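Local coordinates for protein 3'3'-cGAMP-specific phosphodiesterase 3 (Vibrio cholerae O1 biovar El Tor str. N16961, PDB 5Z7C) that belongs to the HD-domain superfamily and carries, in one largely helical chain, two HD-type domains, the second with the HD and GYP sequence motifs of the HD-GYP family, at residues 45-50 with 73-78; 175-180 with 198-203. The protein carries 2 engineered substitutions. One frame throughout, in Å; residues are numbered along the deposited sequence.

Contact 1 (45-50 with 73-78); sequences IRCCWI and LLKDAG
Leu73, at the end of helix 62-73, meets Cys48 of helix 43-56 with a single methyl group: CD2 lies 3.6 Å from Cys48 SG, with CG of the same leucine just behind it. Cys48 turns its sulfur anti to the backbone N (chi1 -151°), which carries it outward to the leucine; a small thiol fits here because the two backbones come close, 6.2 Å between Cys48 CA and Leu73 CA. After Leu73 the chain leaves helical geometry and bends through a type I turn from Leu74 to Ala77, closed by Ala77 N to Leu74 O at 3.3 Å. Lys75 comes from this turn. Its CG sits between backbone N and carbonyl carbon (chi1 67°), and the outer bends of the chain bring NZ to 3.6 Å from Cys47 SG, ammonium beside sulfur. Asp76 supplies the countercharge: a weak, salt-bridged hydrogen bond joins Lys75 NZ to Asp76 OD2 at 3.4 Å. By comparison with the LLHDIG sequence of the second HD domain, Lys75-Asp76 probably stands at the place of the His-Asp pair, with lysine where HD domains usually carry histidine, consistent with a degenerate site. Around this pairing, Ile45 and Cys48 lean on helix 255-260, while Arg46 forms a salt bridge with Asp206 of helix 194-211 and Ile50 packs on Phe205 of that helix.

Contact 2 (175-180 with 198-203); sequences DEHWNG and IALLAQ
The loop 175-180, which runs on as Gln-Gly-Arg-Pro, appears to be the counterpart of the segment running into the GYP motif of an HD-GYP domain, with Gly180 at the first glycine of the GxGYP pattern, and it meets helix 194-211 mainly through Leu200. The leucine projects from the helix with CG anti to its backbone N (chi1 177°). Its CD2 methyl makes the close approaches, 3.4 Å from the carbonyl Glu176 O and 3.8 Å from His177 ND1, while CD1 lies more loosely beside Asp175, 4.4 Å from its OD1. The imidazole presents its edge to CD2, which stays near the ring plane, and the two side chains cross at about a right angle. One ring face is overlain by the carbonyl Asp175 O, offset toward the rim, and the ring also stacks with Trp228. A flat side chain suits this place, since it offers its rim to an aliphatic group and its flat surface to an aromatic one.

Asp175 adds a polar link. Water 1 donates to Asp175 OD1 at 2.8 Å and weakly accepts from Gln203 NE2 at 3.4 Å, a loose water bridge from helix to loop. Gln203 probably takes the place of an aspartate in the HD-domain helix, and an amide there, like Lys75 in the turn after helix 62-73, is consistent with a degenerate metal site. Farther along, His177 to Gly180 form a type I turn in which Gly180 N bonds to His177 O at 3.1 Å. Gly180 has a positive phi (79°), a conformation easy for a residue without a side chain. Glu176 sends its carboxylate away from Leu200, and its OE2 accepts a hydrogen bond from Glu185 N in the same connection.

Contact 1 closes before contact 2 opens along the chain, and their centres lie 13 Å apart. Helix 194-211 joins them: its residues 198-203 supply one side of contact 2, while Gln203 also packs on contact 1, with its OE1 3.3 Å from Lys75 CE and its CA 3.7 Å from Cys47 SG. Helix 43-56 packs against the same helix through Ile50 and Ala202. The turn after helix 62-73 and the loop 175-180 therefore converge on one helix from different parts of the sequence. In an HD fold these elements gather round the metal site; here, with lysine and glutamine at two places, the domain keeps the architecture but probably lacks some residues that usually hold metal.

Contact 1 (45-50 with 73-78)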
loop_
_atom_site.group_PDB
_atom_site.type_symbol
_atom_site.label_atom_id
_atom_site.label_comp_id
_atom_site.label_asym_id
_atom_site.label_seq_id
_atom_site.Cartn_x
_atom_site.Cartn_y
_atom_site.Cartn_z
ATOM N N ILE A 45 10.747 2.720 -3.308
ATOM C CA ILE A 45 11.379 2.715 -4.587
ATOM C C ILE A 45 12.853 2.899 -4.454
ATOM O O ILE A 45 13.606 2.240 -5.110
ATOM C CB ILE A 45 10.810 3.800 -5.455
ATOM C CG1 ILE A 45 9.338 3.541 -5.684
ATOM C CG2 ILE A 45 11.438 3.782 -6.772
ATOM C CD1 ILE A 45 9.063 2.171 -6.161
ATOM N N ARG A 46 13.252 3.821 -3.603
ATOM C CA ARG A 46 14.647 4.105 -3.344
ATOM C C ARG A 46 15.396 2.964 -2.710
ATOM O O ARG A 46 16.547 2.768 -2.999
ATOM C CB ARG A 46 14.785 5.369 -2.538
ATOM C CG ARG A 46 14.483 6.590 -3.348
ATOM C CD ARG A 46 14.734 7.868 -2.597
ATOM N NE ARG A 46 14.081 7.860 -1.309
ATOM C CZ ARG A 46 12.900 8.399 -1.073
ATOM N NH1 ARG A 46 12.237 8.999 -2.033
ATOM N NH2 ARG A 46 12.387 8.331 0.127
ATOM N N CYS A 47 14.761 2.224 -1.829
ATOM C CA CYS A 47 15.416 1.086 -1.241
ATOM C C CYS A 47 15.703 0.089 -2.291
ATOM O O CYS A 47 16.711 -0.564 -2.263
ATOM C CB CYS A 47 14.537 0.418 -0.218
ATOM S SG CYS A 47 14.158 1.476 1.213
ATOM N N CYS A 48 14.776 -0.066 -3.202
ATOM C CA CYS A 48 14.935 -1.059 -4.225
ATOM C C CYS A 48 16.142 -0.729 -5.011
ATOM O O CYS A 48 16.937 -1.572 -5.331
ATOM C CB CYS A 48 13.763 -1.001 -5.169
ATOM S SG CYS A 48 13.441 -2.637 -5.906
ATOM N N TRP A 49 16.251 0.522 -5.344
ATOM C CA TRP A 49 17.352 0.944 -6.103
ATOM C C TRP A 49 18.641 0.743 -5.354
ATOM O O TRP A 49 19.589 0.266 -5.917
ATOM C CB TRP A 49 17.139 2.397 -6.441
ATOM C CG TRP A 49 18.275 3.010 -7.046
ATOM C CD1 TRP A 49 19.266 3.616 -6.413
ATOM C CD2 TRP A 49 18.572 3.077 -8.424
ATOM N NE1 TRP A 49 20.176 4.077 -7.290
ATOM C CE2 TRP A 49 19.769 3.751 -8.547
ATOM C CE3 TRP A 49 17.938 2.634 -9.572
ATOM C CZ2 TRP A 49 20.352 3.994 -9.759
ATOM C CZ3 TRP A 49 18.517 2.873 -10.761
ATOM C CH2 TRP A 49 19.709 3.545 -10.855
ATOM N N ILE A 50 18.694 1.126 -4.091
ATOM C CA ILE A 50 19.877 0.888 -3.306
ATOM C C ILE A 50 20.136 -0.578 -3.118
ATOM O O ILE A 50 21.223 -1.036 -3.307
ATOM C CB ILE A 50 19.723 1.520 -1.932
ATOM C CG1 ILE A 50 19.582 3.020 -2.062
ATOM C CG2 ILE A 50 20.902 1.233 -1.051
ATOM C CD1 ILE A 50 19.107 3.655 -0.838
ATOM N N LEU A 73 10.868 -4.362 -2.310
ATOM C CA LEU A 73 9.605 -3.711 -2.556
ATOM C C LEU A 73 8.551 -4.002 -1.525
ATOM O O LEU A 73 7.780 -3.169 -1.172
ATOM C CB LEU A 73 9.110 -4.098 -3.938
ATOM C CG LEU A 73 9.873 -3.682 -5.178
ATOM C CD1 LEU A 73 9.302 -4.277 -6.376
ATOM C CD2 LEU A 73 9.887 -2.231 -5.319
ATOM N N LEU A 74 8.540 -5.211 -1.040
ATOM C CA LEU A 74 7.511 -5.696 -0.168
ATOM C C LEU A 74 7.884 -5.742 1.289
ATOM O O LEU A 74 7.239 -6.416 2.043
ATOM C CB LEU A 74 7.141 -7.093 -0.574
ATOM C CG LEU A 74 6.342 -7.257 -1.839
ATOM C CD1 LEU A 74 6.155 -8.698 -2.056
ATOM C CD2 LEU A 74 5.041 -6.601 -1.670
ATOM N N LYS A 75 8.911 -5.036 1.695
ATOM C CA LYS A 75 9.400 -5.174 3.048
ATOM C C LYS A 75 8.394 -4.774 4.112
ATOM O O LYS A 75 8.311 -5.376 5.157
ATOM C CB LYS A 75 10.706 -4.429 3.222
ATOM C CG LYS A 75 10.577 -2.985 3.116
ATOM C CD LYS A 75 11.874 -2.377 2.748
ATOM C CE LYS A 75 12.126 -1.140 3.516
ATOM N NZ LYS A 75 11.370 -0.012 2.977
ATOM N N ASP A 76 7.599 -3.771 3.799
ATOM C CA ASP A 76 6.690 -3.150 4.729
ATOM C C ASP A 76 5.283 -3.667 4.592
ATOM O O ASP A 76 4.358 -3.066 5.050
ATOM C CB ASP A 76 6.687 -1.657 4.496
ATOM C CG ASP A 76 7.997 -1.027 4.798
ATOM O OD1 ASP A 76 8.781 -1.626 5.516
ATOM O OD2 ASP A 76 8.248 0.077 4.331
ATOM N N ALA A 77 5.134 -4.789 3.938
ATOM C CA ALA A 77 3.841 -5.331 3.637
ATOM C C ALA A 77 3.123 -5.642 4.909
ATOM O O ALA A 77 1.932 -5.471 5.008
ATOM C CB ALA A 77 4.000 -6.550 2.843
ATOM N N GLY A 78 3.888 -6.063 5.892
ATOM C CA GLY A 78 3.398 -6.363 7.216
ATOM C C GLY A 78 2.810 -5.216 7.999
ATOM O O GLY A 78 1.886 -5.418 8.756
#

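Contact 2 (175-180 with 198-203)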
loop_
_atom_site.group_PDB
_atom_site.type_symbol
_atom_site.label_atom_id
_atom_site.label_comp_id
_atom_site.label_asym_id
_atom_site.label_seq_id
_atom_site.Cartn_x
_atom_site.Cartn_y
_atom_site.Cartn_z
ATOM N N ASP A 175 14.226 -7.298 10.436
ATOM C CA ASP A 175 14.582 -6.539 11.607
ATOM C C ASP A 175 15.580 -7.228 12.502
ATOM O O ASP A 175 15.822 -6.811 13.603
ATOM C CB ASP A 175 13.340 -6.148 12.358
ATOM C CG ASP A 175 12.624 -5.013 11.713
ATOM O OD1 ASP A 175 13.234 -3.965 11.534
ATOM O OD2 ASP A 175 11.452 -5.152 11.369
ATOM N N GLU A 176 16.165 -8.289 12.006
ATOM C CA GLU A 176 17.290 -8.869 12.646
ATOM C C GLU A 176 18.483 -7.984 12.445
ATOM O O GLU A 176 18.539 -7.189 11.542
ATOM C CB GLU A 176 17.542 -10.248 12.113
ATOM C CG GLU A 176 16.306 -11.079 12.026
ATOM C CD GLU A 176 15.900 -11.705 13.331
ATOM O OE1 GLU A 176 16.261 -11.182 14.374
ATOM O OE2 GLU A 176 15.202 -12.715 13.311
ATOM N N HIS A 177 19.450 -8.134 13.331
ATOM C CA HIS A 177 20.605 -7.284 13.392
ATOM C C HIS A 177 21.790 -8.188 13.378
ATOM O O HIS A 177 21.715 -9.314 13.804
ATOM C CB HIS A 177 20.606 -6.519 14.688
ATOM C CG HIS A 177 19.668 -5.365 14.711
ATOM N ND1 HIS A 177 19.029 -4.911 13.589
ATOM C CD2 HIS A 177 19.276 -4.559 15.715
ATOM C CE1 HIS A 177 18.273 -3.881 13.901
ATOM N NE2 HIS A 177 18.404 -3.648 15.188
ATOM N N TRP A 178 22.903 -7.669 12.915
ATOM C CA TRP A 178 24.081 -8.462 12.683
ATOM C C TRP A 178 24.561 -9.082 13.957
ATOM O O TRP A 178 24.948 -10.231 13.985
ATOM C CB TRP A 178 25.152 -7.554 12.141
ATOM C CG TRP A 178 26.347 -8.239 11.732
ATOM C CD1 TRP A 178 27.575 -8.062 12.229
ATOM C CD2 TRP A 178 26.464 -9.214 10.709
ATOM N NE1 TRP A 178 28.458 -8.870 11.601
ATOM C CE2 TRP A 178 27.794 -9.591 10.651
ATOM C CE3 TRP A 178 25.570 -9.812 9.840
ATOM C CZ2 TRP A 178 28.257 -10.526 9.766
ATOM C CZ3 TRP A 178 26.032 -10.741 8.974
ATOM C CH2 TRP A 178 27.355 -11.089 8.936
ATOM N N ASN A 179 24.444 -8.318 15.029
ATOM C CA ASN A 179 24.973 -8.665 16.327
ATOM C C ASN A 179 24.084 -9.554 17.161
ATOM O O ASN A 179 24.390 -9.840 18.288
ATOM C CB ASN A 179 25.338 -7.418 17.098
ATOM C CG ASN A 179 24.161 -6.627 17.505
ATOM O OD1 ASN A 179 23.037 -7.080 17.430
ATOM N ND2 ASN A 179 24.406 -5.417 17.937
ATOM N N GLY A 180 22.991 -10.016 16.564
ATOM C CA GLY A 180 22.071 -10.911 17.241
ATOM C C GLY A 180 21.152 -10.167 18.184
ATOM O O GLY A 180 20.563 -10.756 19.091
ATOM N N ILE A 198 20.542 -6.828 3.251
ATOM C CA ILE A 198 20.571 -5.810 2.235
ATOM C C ILE A 198 19.440 -4.854 2.406
ATOM O O ILE A 198 19.601 -3.668 2.270
ATOM C CB ILE A 198 20.457 -6.438 0.861
ATOM C CG1 ILE A 198 21.626 -7.364 0.621
ATOM C CG2 ILE A 198 20.457 -5.407 -0.203
ATOM C CD1 ILE A 198 21.452 -8.204 -0.550
ATOM N N ALA A 199 18.269 -5.398 2.655
ATOM C CA ALA A 199 17.102 -4.571 2.761
ATOM C C ALA A 199 17.136 -3.629 3.915
ATOM O O ALA A 199 16.810 -2.477 3.763
ATOM C CB ALA A 199 15.901 -5.410 2.834
ATOM N N LEU A 200 17.499 -4.117 5.082
ATOM C CA LEU A 200 17.532 -3.264 6.241
ATOM C C LEU A 200 18.530 -2.173 6.070
ATOM O O LEU A 200 18.290 -1.039 6.393
ATOM C CB LEU A 200 17.894 -4.073 7.465
ATOM C CG LEU A 200 18.055 -3.358 8.799
ATOM C CD1 LEU A 200 16.762 -2.784 9.136
ATOM C CD2 LEU A 200 18.480 -4.261 9.888
ATOM N N LEU A 201 19.678 -2.543 5.569
ATOM C CA LEU A 201 20.711 -1.591 5.340
ATOM C C LEU A 201 20.272 -0.591 4.326
ATOM O O LEU A 201 20.475 0.589 4.482
ATOM C CB LEU A 201 21.930 -2.309 4.835
ATOM C CG LEU A 201 23.002 -1.426 4.248
ATOM C CD1 LEU A 201 23.263 -0.276 5.112
ATOM C CD2 LEU A 201 24.200 -2.232 4.098
ATOM N N ALA A 202 19.652 -1.073 3.274
ATOM C CA ALA A 202 19.231 -0.197 2.222
ATOM C C ALA A 202 18.260 0.766 2.778
ATOM O O ALA A 202 18.285 1.923 2.458
ATOM C CB ALA A 202 18.579 -0.972 1.187
ATOM N N GLN A 203 17.365 0.255 3.595
ATOM C CA GLN A 203 16.301 1.049 4.154
ATOM C C GLN A 203 16.760 2.153 5.055
ATOM O O GLN A 203 16.287 3.255 4.962
ATOM C CB GLN A 203 15.402 0.126 4.933
ATOM C CG GLN A 203 14.340 0.794 5.706
ATOM C CD GLN A 203 13.828 -0.085 6.763
ATOM O OE1 GLN A 203 13.473 -1.214 6.512
ATOM N NE2 GLN A 203 13.793 0.412 7.965
HETATM O O HOH W 1 12.406 -1.653 10.241
#